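Local coordinates for ThiJ/PfpI family protein (Francisella tularensis subsp. novicida, PDB 4P5P) that probably acts as a glyoxalase III, as other Hsp31-like members of the DJ-1/PfpI family do, at residues Ser84-Val88 and Asn111-Lys117. Residues are numbered along the deposited sequence; the frame is centred on the assembly and turned at random.
Sequences SLRDV and NANIHSK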
ATOM      1  N   SER A  84      -7.067  12.000   7.389  1.00 10.70           N
ATOM      2  CA  SER A  84      -7.671  11.303   6.265  1.00 11.09           C
ATOM      3  C   SER A  84      -7.012  11.713   4.945  1.00 11.19           C
ATOM      4  O   SER A  84      -6.610  12.866   4.757  1.00 11.63           O
ATOM      5  CB  SER A  84      -9.171  11.594   6.188  1.00 12.19           C
ATOM      6  OG  SER A  84      -9.716  11.093   4.972  1.00 14.58           O
ATOM      7  N   LEU A  85      -6.926  10.759   4.026  1.00 12.46           N
ATOM      8  CA  LEU A  85      -6.482  11.022   2.664  1.00 12.48           C
ATOM      9  C   LEU A  85      -7.241  12.189   2.023  1.00 13.59           C
ATOM     10  O   LEU A  85      -6.673  12.966   1.265  1.00 14.93           O
ATOM     11  CB  LEU A  85      -6.651   9.755   1.826  1.00 12.19           C
ATOM     12  CG  LEU A  85      -6.187   9.810   0.371  1.00 12.39           C
ATOM     13  CD1 LEU A  85      -4.685   9.994   0.281  1.00 13.67           C
ATOM     14  CD2 LEU A  85      -6.639   8.556  -0.364  1.00 12.66           C
ATOM     15  N   ARG A  86      -8.521  12.323   2.334  1.00 13.50           N
ATOM     16  CA  ARG A  86      -9.316  13.381   1.704  1.00 14.81           C
ATOM     17  C   ARG A  86      -8.829  14.773   2.081  1.00 15.73           C
ATOM     18  O   ARG A  86      -9.181  15.741   1.410  1.00 16.47           O
ATOM     19  CB  ARG A  86     -10.791  13.248   2.067  1.00 17.38           C
ATOM     20  CG  ARG A  86     -11.144  13.720   3.457  1.00 19.48           C
ATOM     21  CD  ARG A  86     -12.633  13.493   3.791  1.00 23.73           C
ATOM     22  NE  ARG A  86     -12.943  12.080   3.904  1.00 25.11           N
ATOM     23  CZ  ARG A  86     -12.910  11.367   5.033  1.00 26.36           C
ATOM     24  NH1 ARG A  86     -12.611  11.918   6.209  1.00 27.92           N
ATOM     25  NH2 ARG A  86     -13.191  10.082   4.981  1.00 24.11           N
ATOM     26  N   ASP A  87      -8.036  14.885   3.144  1.00 15.32           N
ATOM     27  CA  ASP A  87      -7.662  16.204   3.645  1.00 15.64           C
ATOM     28  C   ASP A  87      -6.268  16.666   3.289  1.00 17.05           C
ATOM     29  O   ASP A  87      -5.876  17.771   3.664  1.00 18.22           O
ATOM     30  CB  ASP A  87      -7.841  16.242   5.154  1.00 18.88           C
ATOM     31  CG  ASP A  87      -9.313  16.246   5.558  1.00 22.28           C
ATOM     32  OD1 ASP A  87     -10.151  16.837   4.834  1.00 23.86           O
ATOM     33  OD2 ASP A  87      -9.640  15.670   6.604  1.00 24.43           O
ATOM     34  N   VAL A  88      -5.529  15.880   2.524  1.00 17.18           N
ATOM     35  CA  VAL A  88      -4.189  16.305   2.143  1.00 18.10           C
ATOM     36  C   VAL A  88      -4.194  16.866   0.737  1.00 18.08           C
ATOM     37  O   VAL A  88      -5.029  16.506  -0.092  1.00 18.01           O
ATOM     38  CB  VAL A  88      -3.167  15.162   2.244  1.00 22.92           C
ATOM     39  CG1 VAL A  88      -3.074  14.690   3.678  1.00 23.71           C
ATOM     40  CG2 VAL A  88      -3.539  14.030   1.327  1.00 24.65           C
ATOM     41  N   ASN A 111     -12.013   3.919  -3.852  1.00 13.22           N
ATOM     42  CA  ASN A 111     -11.844   5.211  -3.204  1.00 11.78           C
ATOM     43  C   ASN A 111     -11.545   6.318  -4.214  1.00 12.01           C
ATOM     44  O   ASN A 111     -10.534   6.262  -4.918  1.00 11.80           O
ATOM     45  CB  ASN A 111     -10.724   5.145  -2.173  1.00 12.82           C
ATOM     46  CG  ASN A 111     -10.635   6.404  -1.348  1.00 12.15           C
ATOM     47  OD1 ASN A 111      -9.996   7.377  -1.753  1.00 11.42           O
ATOM     48  ND2 ASN A 111     -11.299   6.406  -0.191  1.00 13.35           N
ATOM     49  N   ALA A 112     -12.405   7.337  -4.271  1.00 12.41           N
ATOM     50  CA  ALA A 112     -12.251   8.413  -5.246  1.00 12.75           C
ATOM     51  C   ALA A 112     -10.975   9.219  -5.033  1.00 11.91           C
ATOM     52  O   ALA A 112     -10.344   9.651  -5.989  1.00 12.66           O
ATOM     53  CB  ALA A 112     -13.440   9.315  -5.197  1.00 13.98           C
ATOM     54  N   ASN A 113     -10.602   9.445  -3.784  1.00 10.69           N
ATOM     55  CA  ASN A 113      -9.400  10.207  -3.516  1.00 11.22           C
ATOM     56  C   ASN A 113      -8.152   9.445  -3.924  1.00 10.66           C
ATOM     57  O   ASN A 113      -7.184  10.059  -4.375  1.00 11.25           O
ATOM     58  CB  ASN A 113      -9.324  10.601  -2.044  1.00 11.86           C
ATOM     59  CG  ASN A 113     -10.122  11.849  -1.740  1.00 14.03           C
ATOM     60  OD1 ASN A 113      -9.657  12.971  -1.966  1.00 15.86           O
ATOM     61  ND2 ASN A 113     -11.333  11.665  -1.245  1.00 15.50           N
ATOM     62  N   ILE A 114      -8.161   8.121  -3.773  1.00  9.51           N
ATOM     63  CA  ILE A 114      -7.040   7.353  -4.287  1.00 10.13           C
ATOM     64  C   ILE A 114      -6.949   7.558  -5.801  1.00 10.10           C
ATOM     65  O   ILE A 114      -5.881   7.846  -6.343  1.00 10.44           O
ATOM     66  CB  ILE A 114      -7.171   5.856  -3.957  1.00 11.48           C
ATOM     67  CG1 ILE A 114      -6.904   5.620  -2.480  1.00 11.30           C
ATOM     68  CG2 ILE A 114      -6.193   5.031  -4.801  1.00 11.63           C
ATOM     69  CD1 ILE A 114      -7.005   4.134  -2.071  1.00 11.38           C
ATOM     70  N   HIS A 115      -8.075   7.431  -6.486  1.00 11.21           N
ATOM     71  CA  HIS A 115      -8.061   7.547  -7.949  1.00 12.00           C
ATOM     72  C   HIS A 115      -7.506   8.890  -8.408  1.00 11.83           C
ATOM     73  O   HIS A 115      -6.599   8.936  -9.240  1.00 12.85           O
ATOM     74  CB  HIS A 115      -9.470   7.367  -8.531  1.00 12.19           C
ATOM     75  CG  HIS A 115     -10.094   6.037  -8.234  1.00 12.85           C
ATOM     76  ND1 HIS A 115     -11.419   5.764  -8.506  1.00 12.83           N
ATOM     77  CD2 HIS A 115      -9.586   4.913  -7.668  1.00 12.11           C
ATOM     78  CE1 HIS A 115     -11.693   4.522  -8.139  1.00 13.65           C
ATOM     79  NE2 HIS A 115     -10.604   3.991  -7.616  1.00 12.24           N
ATOM     80  N   SER A 116      -8.013   9.987  -7.847  1.00 12.55           N
ATOM     81  CA  SER A 116      -7.587  11.312  -8.292  1.00 12.38           C
ATOM     82  C   SER A 116      -6.149  11.626  -7.858  1.00 12.36           C
ATOM     83  O   SER A 116      -5.388  12.227  -8.621  1.00 13.83           O
ATOM     84  CB  SER A 116      -8.543  12.405  -7.787  1.00 12.05           C
ATOM     85  OG  SER A 116      -8.621  12.465  -6.385  1.00 13.51           O
ATOM     86  N   LYS A 117      -5.741  11.177  -6.674  1.00 12.30           N
ATOM     87  CA  LYS A 117      -4.409  11.537  -6.206  1.00 12.18           C
ATOM     88  C   LYS A 117      -3.330  10.713  -6.893  1.00 11.75           C
ATOM     89  O   LYS A 117      -2.239  11.228  -7.163  1.00 11.93           O
ATOM     90  CB  LYS A 117      -4.328  11.403  -4.680  1.00 13.79           C
ATOM     91  CG  LYS A 117      -5.168  12.492  -4.000  1.00 15.47           C
ATOM     92  CD  LYS A 117      -5.267  12.358  -2.487  1.00 16.23           C
ATOM     93  CE  LYS A 117      -5.846  13.627  -1.838  1.00 16.51           C
ATOM     94  NZ  LYS A 117      -7.150  14.069  -2.418  1.00 18.27           N
TER
HETATM   95  O   HOH W   1      -7.697  16.426  -0.851  1.00 19.06           O
HETATM   96  O   HOH W   2     -10.661  15.585  -1.729  1.00 20.33           O
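The side chain of Leu-85 lies across the first turn of helix 112-123, its CD2 3.6 Å from CG1 of Ile-114 and 3.8 Å from CB of Asn-113, while its CD1 rests 3.7 Å from CD of Lys-117. Here a loop docks on a helix through an apolar contact edged by polar groups, with no direct hydrogen bond between the two segments. Lys-117 takes part in both the apolar and the polar side of the contact. Its methylenes pack on Leu-85 and on Val-88, whose CG2 is 3.9 Å from its CE, whereas its ammonium turns back along the helix, donating from NZ to OD1 of Asn-113 at 2.8 Å. The polar link across the gap is made by water: one molecule accepts from Lys-117 NZ at 2.9 Å and lies 2.8 Å from both Arg-86 O and Val-88 O, and a second lies 2.8 Å from Asn-113 OD1 but bonds only weakly to Arg-86 O, at 3.5 Å.

Each segment also has its own turn fixed by a side chain. OG of Ser-84 accepts from Arg-86 N at 3.1 Å, an ST turn that starts the 3-10 segment 85-87, and Asn-111 is the N-cap of the helix, its OD1 receiving Ile-114 N at 2.8 Å.

In this flavodoxin-like fold the contact joins the connection after the edge strand 83-84 to the helix that precedes strand 127-130. Leu-85 and Val-88 pack on Leu-5 of strand 2-8 and Val-45 of strand 40-46, while Ile-114 of the helix meets Ile-47 and Phe-108 in neighbouring loops.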